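Local coordinates for protein pyocin S8 (Pseudomonas aeruginosa, PDB 6W0V) that is a bacteriocin whose H-N-H-type nuclease domain, held by its cognate immunity protein, probably kills competing bacteria by cutting their DNA, at residues D76-K84 and G89-H97. The protein carries 1 engineered substitution. Sequence-based numbering, arbitrary orientation.
Sequences DGLSPFTPK and GGRDKYAIH. Engineered in segment 89-97: Ala95 (natural residue Glu).
Ser79 is the first residue of 76-84 to reach the second segment, its CB resting 3.5 Å from Lys93 CB. A water molecule joins its OG to the carbonyl oxygen of Tyr94, donating to both, while OG also bonds Glu27 of the immunity protein. Pro80 offers its carbonyl to Tyr94 N (O to N 2.8 Å), almost end-on at 178°, and its ring crosses the tyrosine side chain at about a right angle. Phe81 forms the single beta bridge of the contact with Lys93. Its ring lies alongside Lys93, whose chain, bent at chi2 (-58°) and chi4 (-57°), sets CE over one face, 3.8 Å from the ring centroid. Lys93 NZ follows as an off-centre cation-pi partner of the Phe81 ring and is tied to Asp92 OD1 by a 2.7 Å salt bridge; Asp31 of the immunity protein gives the ammonium a second carboxylate. Thr82 closes the other half of the bridge, its N bonding Asp92 O at 2.8 Å. With CG2 anti to the carbonyl carbon, its methyl sits squarely over the Tyr94 ring, 3.5 Å from the centroid, and OG1 donates a hydrogen bond to Pro83 O. Pro83 ends the contact, CD lying 3.5 Å from Tyr94 OH. Thus a single bridge joins two loops just before the strand that carries the engineered Ala95. The first departs from helix 68-75 through a Schellman motif at Gly77 and packs Ser79 and Pro80 on helix 45-57; the second enters strand 95-98, which pairs with 114-117, while Tyr94 leans on Val116.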
ATOM      1  N   ASP A  76      -0.983  -9.611  -4.164  1.00 14.66           N
ATOM      2  CA  ASP A  76      -0.812 -10.519  -3.003  1.00 15.51           C
ATOM      3  C   ASP A  76      -1.868 -10.205  -1.953  1.00 13.96           C
ATOM      4  O   ASP A  76      -1.824 -10.836  -0.891  1.00 16.56           O
ATOM      5  CB  ASP A  76       0.562 -10.359  -2.355  1.00 17.20           C
ATOM      6  CG  ASP A  76       1.706 -10.851  -3.204  1.00 19.56           C
ATOM      7  OD1 ASP A  76       1.451 -11.665  -4.109  1.00 21.63           O
ATOM      8  OD2 ASP A  76       2.836 -10.394  -2.950  1.00 25.04           O
ATOM      9  N   GLY A  77      -2.744  -9.248  -2.237  1.00 12.65           N
ATOM     10  CA  GLY A  77      -3.815  -8.839  -1.315  1.00 12.79           C
ATOM     11  C   GLY A  77      -3.310  -7.873  -0.271  1.00 13.37           C
ATOM     12  O   GLY A  77      -4.002  -7.639   0.704  1.00 13.52           O
ATOM     13  N   LEU A  78      -2.125  -7.297  -0.467  1.00 13.49           N
ATOM     14  CA  LEU A  78      -1.529  -6.379   0.520  1.00 12.78           C
ATOM     15  C   LEU A  78      -1.970  -4.958   0.219  1.00 12.07           C
ATOM     16  O   LEU A  78      -1.985  -4.550  -0.951  1.00 12.47           O
ATOM     17  CB  LEU A  78      -0.011  -6.471   0.458  1.00 13.73           C
ATOM     18  CG  LEU A  78       0.535  -7.882   0.564  1.00 14.63           C
ATOM     19  CD1 LEU A  78       2.043  -7.860   0.425  1.00 15.57           C
ATOM     20  CD2 LEU A  78       0.123  -8.532   1.872  1.00 15.73           C
ATOM     21  N   SER A  79      -2.343  -4.245   1.268  1.00 12.48           N
ATOM     22  CA  SER A  79      -2.794  -2.846   1.181  1.00 13.17           C
ATOM     23  C   SER A  79      -1.662  -2.040   0.587  1.00 12.49           C
ATOM     24  O   SER A  79      -0.533  -2.148   1.036  1.00 13.51           O
ATOM     25  CB  SER A  79      -3.176  -2.322   2.503  1.00 13.79           C
ATOM     26  OG  SER A  79      -4.139  -3.178   3.080  1.00 14.23           O
ATOM     27  N   PRO A  80      -1.948  -1.239  -0.441  1.00 12.68           N
ATOM     28  CA  PRO A  80      -0.924  -0.376  -0.996  1.00 12.80           C
ATOM     29  C   PRO A  80      -0.529   0.675   0.040  1.00 13.00           C
ATOM     30  O   PRO A  80      -1.324   1.167   0.807  1.00 13.99           O
ATOM     31  CB  PRO A  80      -1.562   0.256  -2.226  1.00 14.11           C
ATOM     32  CG  PRO A  80      -3.043   0.170  -1.960  1.00 14.14           C
ATOM     33  CD  PRO A  80      -3.238  -1.065  -1.108  1.00 13.74           C
ATOM     34  N   PHE A  81       0.743   1.017   0.029  1.00 13.16           N
ATOM     35  CA  PHE A  81       1.245   2.162   0.792  1.00 13.59           C
ATOM     36  C   PHE A  81       0.669   3.424   0.194  1.00 13.13           C
ATOM     37  O   PHE A  81       0.559   3.535  -1.041  1.00 14.65           O
ATOM     38  CB  PHE A  81       2.758   2.214   0.691  1.00 13.65           C
ATOM     39  CG  PHE A  81       3.429   1.207   1.568  1.00 13.69           C
ATOM     40  CD1 PHE A  81       3.524  -0.114   1.182  1.00 14.04           C
ATOM     41  CD2 PHE A  81       3.923   1.580   2.805  1.00 15.29           C
ATOM     42  CE1 PHE A  81       4.131  -1.042   2.008  1.00 15.10           C
ATOM     43  CE2 PHE A  81       4.527   0.648   3.629  1.00 15.37           C
ATOM     44  CZ  PHE A  81       4.622  -0.662   3.231  1.00 14.83           C
ATOM     45  N   THR A  82       0.356   4.364   1.061  1.00 14.29           N
ATOM     46  CA  THR A  82      -0.003   5.724   0.640  1.00 15.51           C
ATOM     47  C   THR A  82       1.294   6.465   0.424  1.00 14.25           C
ATOM     48  O   THR A  82       2.345   6.051   0.919  1.00 13.84           O
ATOM     49  CB  THR A  82      -0.844   6.458   1.680  1.00 16.65           C
ATOM     50  OG1 THR A  82      -0.033   6.790   2.798  1.00 15.64           O
ATOM     51  CG2 THR A  82      -2.002   5.624   2.161  1.00 16.29           C
ATOM     52  N   PRO A  83       1.233   7.614  -0.262  1.00 15.82           N
ATOM     53  CA  PRO A  83       2.365   8.523  -0.246  1.00 16.09           C
ATOM     54  C   PRO A  83       2.690   8.803   1.219  1.00 15.07           C
ATOM     55  O   PRO A  83       1.813   8.814   2.071  1.00 16.18           O
ATOM     56  CB  PRO A  83       1.874   9.762  -0.989  1.00 18.51           C
ATOM     57  CG  PRO A  83       0.767   9.227  -1.864  1.00 18.66           C
ATOM     58  CD  PRO A  83       0.109   8.125  -1.056  1.00 16.98           C
ATOM     59  N   LYS A  84       3.962   9.030   1.482  1.00 16.28           N
ATOM     60  CA  LYS A  84       4.455   9.296   2.843  1.00 16.58           C
ATOM     61  C   LYS A  84       3.635  10.414   3.487  1.00 17.56           C
ATOM     62  O   LYS A  84       3.333  10.296   4.675  1.00 18.31           O
ATOM     63  CB  LYS A  84       5.925   9.683   2.774  1.00 17.47           C
ATOM     64  CG  LYS A  84       6.502  10.052   4.121  1.00 18.82           C
ATOM     65  CD  LYS A  84       7.962  10.295   4.078  1.00 20.16           C
ATOM     66  CE  LYS A  84       8.454  10.811   5.403  1.00 24.48           C
ATOM     67  NZ  LYS A  84       9.903  10.570   5.535  1.00 27.50           N
ATOM     68  N   GLY A  89       2.306   7.923  11.079  1.00 31.59           N
ATOM     69  CA  GLY A  89       3.291   7.102  11.794  1.00 31.23           C
ATOM     70  C   GLY A  89       3.258   5.679  11.285  1.00 30.21           C
ATOM     71  O   GLY A  89       3.449   5.482  10.063  1.00 30.29           O
ATOM     72  N   GLY A  90       2.972   4.740  12.186  1.00 30.23           N
ATOM     73  CA  GLY A  90       2.937   3.295  11.901  1.00 31.90           C
ATOM     74  C   GLY A  90       1.976   2.975  10.776  1.00 28.75           C
ATOM     75  O   GLY A  90       2.210   1.970  10.079  1.00 32.20           O
ATOM     76  N   ARG A  91       0.934   3.792  10.598  1.00 24.37           N
ATOM     77  CA  ARG A  91      -0.120   3.539   9.584  1.00 23.16           C
ATOM     78  C   ARG A  91       0.321   4.164   8.263  1.00 18.18           C
ATOM     79  O   ARG A  91       0.375   5.393   8.166  1.00 20.99           O
ATOM     80  CB  ARG A  91      -1.479   4.045  10.068  1.00 26.16           C
ATOM     81  CG  ARG A  91      -1.994   3.322  11.307  1.00 31.17           C
ATOM     82  CD  ARG A  91      -2.152   1.819  11.127  1.00 35.06           C
ATOM     83  NE  ARG A  91      -3.442   1.440  10.564  1.00 40.72           N
ATOM     84  CZ  ARG A  91      -4.591   1.420  11.238  1.00 43.12           C
ATOM     85  NH1 ARG A  91      -4.631   1.775  12.512  1.00 47.85           N
ATOM     86  NH2 ARG A  91      -5.703   1.054  10.627  1.00 44.23           N
ATOM     87  N   ASP A  92       0.631   3.326   7.286  1.00 15.26           N
ATOM     88  CA  ASP A  92       1.221   3.803   6.015  1.00 14.84           C
ATOM     89  C   ASP A  92       0.502   3.206   4.812  1.00 15.64           C
ATOM     90  O   ASP A  92       0.905   3.494   3.683  1.00 16.19           O
ATOM     91  CB  ASP A  92       2.702   3.441   5.971  1.00 16.41           C
ATOM     92  CG  ASP A  92       2.980   1.994   6.323  1.00 18.40           C
ATOM     93  OD1 ASP A  92       2.035   1.191   6.282  1.00 17.68           O
ATOM     94  OD2 ASP A  92       4.137   1.690   6.647  1.00 21.54           O
ATOM     95  N   LYS A  93      -0.545   2.421   5.045  1.00 15.25           N
ATOM     96  CA  LYS A  93      -1.300   1.745   3.976  1.00 16.44           C
ATOM     97  C   LYS A  93      -2.619   2.470   3.790  1.00 14.67           C
ATOM     98  O   LYS A  93      -3.156   3.004   4.777  1.00 15.50           O
ATOM     99  CB  LYS A  93      -1.689   0.318   4.347  1.00 19.10           C
ATOM    100  CG  LYS A  93      -0.593  -0.530   4.938  1.00 19.31           C
ATOM    101  CD  LYS A  93       0.564  -0.629   3.999  1.00 18.78           C
ATOM    102  CE  LYS A  93       1.525  -1.704   4.443  1.00 19.99           C
ATOM    103  NZ  LYS A  93       2.007  -1.461   5.822  1.00 20.03           N
ATOM    104  N   TYR A  94      -3.153   2.418   2.588  1.00 14.99           N
ATOM    105  CA  TYR A  94      -4.563   2.782   2.364  1.00 14.51           C
ATOM    106  C   TYR A  94      -5.407   1.947   3.308  1.00 15.93           C
ATOM    107  O   TYR A  94      -5.228   0.734   3.376  1.00 15.93           O
ATOM    108  CB  TYR A  94      -4.943   2.588   0.909  1.00 15.64           C
ATOM    109  CG  TYR A  94      -4.438   3.728   0.085  1.00 16.17           C
ATOM    110  CD1 TYR A  94      -5.044   4.966   0.161  1.00 16.18           C
ATOM    111  CD2 TYR A  94      -3.301   3.591  -0.687  1.00 16.08           C
ATOM    112  CE1 TYR A  94      -4.577   6.036  -0.572  1.00 16.84           C
ATOM    113  CE2 TYR A  94      -2.825   4.648  -1.432  1.00 16.73           C
ATOM    114  CZ  TYR A  94      -3.462   5.871  -1.371  1.00 17.51           C
ATOM    115  OH  TYR A  94      -3.006   6.923  -2.092  1.00 19.33           O
ATOM    116  N   ALA A  95      -6.232   2.638   4.071  1.00 16.14           N
ATOM    117  CA  ALA A  95      -7.103   2.022   5.080  1.00 16.39           C
ATOM    118  C   ALA A  95      -8.466   1.823   4.437  1.00 16.08           C
ATOM    119  O   ALA A  95      -8.918   2.695   3.698  1.00 17.19           O
ATOM    120  CB  ALA A  95      -7.175   2.891   6.297  1.00 19.33           C
ATOM    121  N   ILE A  96      -9.052   0.663   4.660  1.00 14.69           N
ATOM    122  CA  ILE A  96     -10.482   0.462   4.347  1.00 14.84           C
ATOM    123  C   ILE A  96     -11.229   0.779   5.632  1.00 16.40           C
ATOM    124  O   ILE A  96     -11.056   0.036   6.595  1.00 19.28           O
ATOM    125  CB  ILE A  96     -10.732  -0.959   3.845  1.00 15.76           C
ATOM    126  CG1 ILE A  96      -9.874  -1.276   2.622  1.00 16.30           C
ATOM    127  CG2 ILE A  96     -12.211  -1.147   3.581  1.00 17.21           C
ATOM    128  CD1 ILE A  96      -9.849  -2.732   2.268  1.00 17.28           C
ATOM    129  N   HIS A  97     -11.935   1.900   5.639  1.00 16.21           N
ATOM    130  CA  HIS A  97     -12.594   2.455   6.837  1.00 17.87           C
ATOM    131  C   HIS A  97     -14.044   2.003   6.834  1.00 17.41           C
ATOM    132  O   HIS A  97     -14.687   2.072   5.783  1.00 16.93           O
ATOM    133  CB  HIS A  97     -12.497   3.974   6.845  1.00 20.71           C
ATOM    134  CG  HIS A  97     -13.267   4.580   7.958  1.00 21.94           C
ATOM    135  ND1 HIS A  97     -12.938   4.347   9.279  1.00 23.01           N
ATOM    136  CD2 HIS A  97     -14.344   5.390   7.957  1.00 23.72           C
ATOM    137  CE1 HIS A  97     -13.778   5.007  10.048  1.00 23.43           C
ATOM    138  NE2 HIS A  97     -14.650   5.648   9.261  1.00 25.86           N
TER
HETATM  139  O   HOH W   1      -6.324  -1.736   3.414  1.00 15.50           O